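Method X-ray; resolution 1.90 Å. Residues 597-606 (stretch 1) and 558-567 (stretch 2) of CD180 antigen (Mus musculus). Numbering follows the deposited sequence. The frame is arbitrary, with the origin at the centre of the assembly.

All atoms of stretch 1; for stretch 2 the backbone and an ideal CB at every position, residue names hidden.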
# COMPACT_ATOMS: atom_id res chain seq x y z
N ARG A 597 -16.38 -49.19 -3.40
CA ARG A 597 -17.59 -48.77 -2.67
C ARG A 597 -18.62 -49.87 -2.75
O ARG A 597 -18.80 -50.46 -3.82
CB ARG A 597 -18.20 -47.52 -3.34
CG ARG A 597 -17.33 -46.29 -3.19
CD ARG A 597 -17.83 -45.14 -4.04
NE ARG A 597 -16.92 -44.02 -3.87
CZ ARG A 597 -17.07 -42.83 -4.44
NH1 ARG A 597 -18.11 -42.59 -5.23
NH2 ARG A 597 -16.18 -41.87 -4.20
N LEU A 598 -19.32 -50.11 -1.64
CA LEU A 598 -20.36 -51.13 -1.65
C LEU A 598 -21.49 -50.77 -2.59
O LEU A 598 -22.17 -51.66 -3.10
CB LEU A 598 -20.98 -51.40 -0.26
CG LEU A 598 -20.23 -51.77 1.03
CD1 LEU A 598 -21.02 -52.84 1.78
CD2 LEU A 598 -18.80 -52.21 0.88
N SER A 599 -21.70 -49.46 -2.80
CA SER A 599 -22.69 -48.99 -3.78
C SER A 599 -22.38 -49.50 -5.21
O SER A 599 -23.29 -49.69 -6.01
CB SER A 599 -22.84 -47.46 -3.75
OG SER A 599 -21.59 -46.82 -3.96
N ASP A 600 -21.11 -49.79 -5.49
CA ASP A 600 -20.70 -50.33 -6.80
C ASP A 600 -20.63 -51.86 -6.89
O ASP A 600 -20.14 -52.38 -7.89
CB ASP A 600 -19.39 -49.68 -7.25
CG ASP A 600 -19.48 -48.18 -7.31
OD1 ASP A 600 -20.60 -47.68 -7.56
OD2 ASP A 600 -18.45 -47.49 -7.08
N VAL A 601 -21.14 -52.58 -5.88
CA VAL A 601 -21.06 -54.04 -5.86
C VAL A 601 -22.39 -54.71 -6.17
O VAL A 601 -23.41 -54.41 -5.53
CB VAL A 601 -20.58 -54.57 -4.48
CG1 VAL A 601 -20.77 -56.09 -4.39
CG2 VAL A 601 -19.13 -54.20 -4.23
N THR A 602 -22.37 -55.66 -7.12
CA THR A 602 -23.50 -56.58 -7.32
C THR A 602 -23.00 -58.01 -7.48
O THR A 602 -22.22 -58.31 -8.39
CB THR A 602 -24.41 -56.22 -8.52
OG1 THR A 602 -24.43 -54.80 -8.71
CG2 THR A 602 -25.85 -56.73 -8.29
N LEU A 603 -23.44 -58.88 -6.57
CA LEU A 603 -23.03 -60.27 -6.61
C LEU A 603 -24.20 -61.09 -7.06
O LEU A 603 -25.35 -60.68 -6.89
CB LEU A 603 -22.62 -60.78 -5.21
CG LEU A 603 -21.51 -60.11 -4.42
CD1 LEU A 603 -21.26 -60.92 -3.17
CD2 LEU A 603 -20.24 -60.00 -5.23
N SER A 604 -23.90 -62.26 -7.60
CA SER A 604 -24.90 -63.26 -7.89
C SER A 604 -24.45 -64.54 -7.18
O SER A 604 -23.38 -65.06 -7.47
CB SER A 604 -24.99 -63.50 -9.40
OG SER A 604 -26.07 -64.35 -9.70
N CYS A 605 -25.27 -65.03 -6.25
CA CYS A 605 -24.84 -66.13 -5.40
C CYS A 605 -25.66 -67.40 -5.65
O CYS A 605 -25.15 -68.53 -5.53
CB CYS A 605 -24.85 -65.71 -3.92
SG CYS A 605 -23.71 -64.33 -3.54
N SER A 606 -26.93 -67.20 -6.03
CA SER A 606 -27.94 -68.26 -6.26
C SER A 606 -28.12 -69.22 -5.10
O SER A 606 -28.68 -68.85 -4.07
CB SER A 606 -27.68 -69.05 -7.54
OG SER A 606 -27.78 -68.20 -8.67
N UNK A 558 -13.96 -52.91 7.89
CA UNK A 558 -13.42 -53.98 6.99
C UNK A 558 -14.55 -54.82 6.37
O UNK A 558 -14.66 -56.03 6.59
CB UNK A 558 -12.47 -54.90 7.76
N UNK A 559 -15.38 -54.17 5.59
CA UNK A 559 -16.64 -54.77 5.17
C UNK A 559 -16.44 -55.91 4.19
O UNK A 559 -15.59 -55.86 3.30
CB UNK A 559 -17.54 -53.71 4.54
N UNK A 560 -17.28 -56.94 4.37
CA UNK A 560 -17.24 -58.16 3.59
C UNK A 560 -18.15 -58.05 2.36
O UNK A 560 -19.36 -57.82 2.48
CB UNK A 560 -17.65 -59.35 4.46
N UNK A 561 -17.54 -58.18 1.17
CA UNK A 561 -18.29 -58.19 -0.09
C UNK A 561 -18.23 -59.56 -0.81
O UNK A 561 -17.96 -59.65 -2.01
CB UNK A 561 -17.75 -57.10 -1.01
N UNK A 562 -18.54 -60.61 -0.05
CA UNK A 562 -18.64 -61.97 -0.53
C UNK A 562 -20.08 -62.42 -0.37
O UNK A 562 -20.88 -61.69 0.22
CB UNK A 562 -17.68 -62.90 0.22
N UNK A 563 -20.41 -63.63 -0.84
CA UNK A 563 -21.73 -64.25 -0.64
C UNK A 563 -22.07 -64.51 0.82
O UNK A 563 -23.25 -64.62 1.16
CB UNK A 563 -21.80 -65.57 -1.41
N UNK A 564 -21.04 -64.58 1.68
CA UNK A 564 -21.27 -64.74 3.11
C UNK A 564 -21.99 -63.49 3.66
O UNK A 564 -22.59 -63.53 4.73
CB UNK A 564 -19.95 -64.98 3.84
N UNK A 565 -21.89 -62.38 2.92
CA UNK A 565 -22.56 -61.14 3.34
C UNK A 565 -23.74 -60.67 2.44
O UNK A 565 -24.12 -59.48 2.53
CB UNK A 565 -21.51 -60.02 3.40
N UNK A 566 -24.31 -61.55 1.59
CA UNK A 566 -25.27 -61.06 0.55
C UNK A 566 -26.47 -60.35 1.10
O UNK A 566 -26.89 -59.39 0.49
CB UNK A 566 -25.77 -62.23 -0.30
N UNK A 567 -27.03 -60.82 2.22
CA UNK A 567 -28.22 -60.19 2.83
C UNK A 567 -27.99 -58.73 3.21
O UNK A 567 -28.82 -57.85 2.92
CB UNK A 567 -28.64 -60.97 4.08

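Position 558 lies beyond the reach of stretch 1, with no atom of it within 5.5 Å of the ideal CB. With phi near -76° many residues would fit, proline among them; the deposited residue is Pro 558.

At 559 the CA-to-CB bond points toward stretch 1, and the ideal CB lies 4.2 Å from Leu 598 CD2. Stretch 1 offers the methyls of Leu 598 here, so an aliphatic side chain suits well. The residue is Leu 559, whose CB packs against Leu 598 CD2 at 4.2 Å.

Position 560 turns its CB away and meets nothing, so stretch 1 sets no preference. It holds Asp 560, which serves its own stretch: OD1 accepts hydrogen bonds from the backbone N and the side chain of 562, bracing the turn that follows.

Position 561 points toward stretch 1, its ideal CB 4.5 Å from Val 601 CG2 and 5.3 Å from Leu 598 CD2. Small or medium apolar residues such as alanine, valine or cysteine would answer these methyls. Cys 561 is found; its SG approaches Leu 598 CD2 to 3.5 Å and Val 601 CG2 to 4.3 Å, and it is bonded covalently elsewhere in the structure.

At 562 the CB points away, its ideal position 5.3 Å from Leu 603 CD1. The backbone itself makes the contact, so polar residues are as plausible as apolar ones. In Thr 562, C lies 3.4 Å from Leu 603 CD1, while Thr 562 N and OG1 donate to Asp 560 OD1 at 3.0 and 2.5 Å.

At 563, although the CB points sideways, the ideal CB is only 3.1 Å from Cys 605 SG, too tight for an ordinary nonbonded contact but natural for the CB of a disulfide partner. Cysteine is strongly indicated, and Cys 563 SG bonds to Cys 605 SG at 2.1 Å, with chi3 of -92°, covalently tying the two stretches together.

Position 564 points away into space free of stretch 1, where a polar residue would do well; it is Ser 564, and Ser 564 N donates to Thr 562 OG1 at 3.1 Å.

Position 565 points sideways without a partner across the gap, so stretch 1 leaves the choice open, and asparagine, serine or aspartate would all do before a helix. Asn 565 makes no side-chain cap; instead ND2 donates to Asp 560 O at 2.8 Å.

Position 566, with helical angles, points toward stretch 1, its ideal CB 4.4 Å from Cys 605 SG. Apolar side chains, from alanine to isoleucine, would suit the sulfur. Ile 566 rests CG2 3.7 Å from Cys 605 SG, flanking the disulfide.

Position 567, also helical, is out of reach and permissive; it is Tyr 567.

Stretch 2 558-567: PLDCTCSNIY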
# COMPACT_ATOMS: atom_id res chain seq x y z
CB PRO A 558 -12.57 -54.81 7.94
CG PRO A 558 -13.31 -54.69 9.26
CD PRO A 558 -13.78 -53.25 9.31
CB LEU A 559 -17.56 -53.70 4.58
CG LEU A 559 -18.20 -52.81 5.67
CD1 LEU A 559 -18.73 -51.50 5.07
CD2 LEU A 559 -19.30 -53.55 6.44
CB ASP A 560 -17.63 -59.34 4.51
CG ASP A 560 -17.54 -60.70 3.82
OD1 ASP A 560 -18.36 -60.96 2.91
OD2 ASP A 560 -16.68 -61.51 4.24
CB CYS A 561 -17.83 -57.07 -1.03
SG CYS A 561 -18.06 -55.42 -0.30
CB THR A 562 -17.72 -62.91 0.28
OG1 THR A 562 -18.29 -63.10 1.58
CG2 THR A 562 -16.32 -62.33 0.41
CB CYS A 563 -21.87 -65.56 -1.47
SG CYS A 563 -21.85 -65.27 -3.26
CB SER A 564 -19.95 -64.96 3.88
OG SER A 564 -19.21 -66.08 3.39
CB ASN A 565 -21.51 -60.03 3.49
CG ASN A 565 -21.86 -58.99 4.59
OD1 ASN A 565 -22.71 -59.23 5.46
ND2 ASN A 565 -21.18 -57.83 4.56
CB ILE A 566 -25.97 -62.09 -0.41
CG1 ILE A 566 -25.75 -63.52 -0.01
CG2 ILE A 566 -25.79 -61.70 -1.89
CD1 ILE A 566 -26.63 -63.88 1.14
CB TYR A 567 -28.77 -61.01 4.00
CG TYR A 567 -29.35 -62.32 3.50
CD1 TYR A 567 -30.48 -62.33 2.68
CD2 TYR A 567 -28.74 -63.53 3.79
CE1 TYR A 567 -31.00 -63.51 2.19
CE2 TYR A 567 -29.25 -64.72 3.32
CZ TYR A 567 -30.38 -64.71 2.51
OH TYR A 567 -30.89 -65.89 2.03
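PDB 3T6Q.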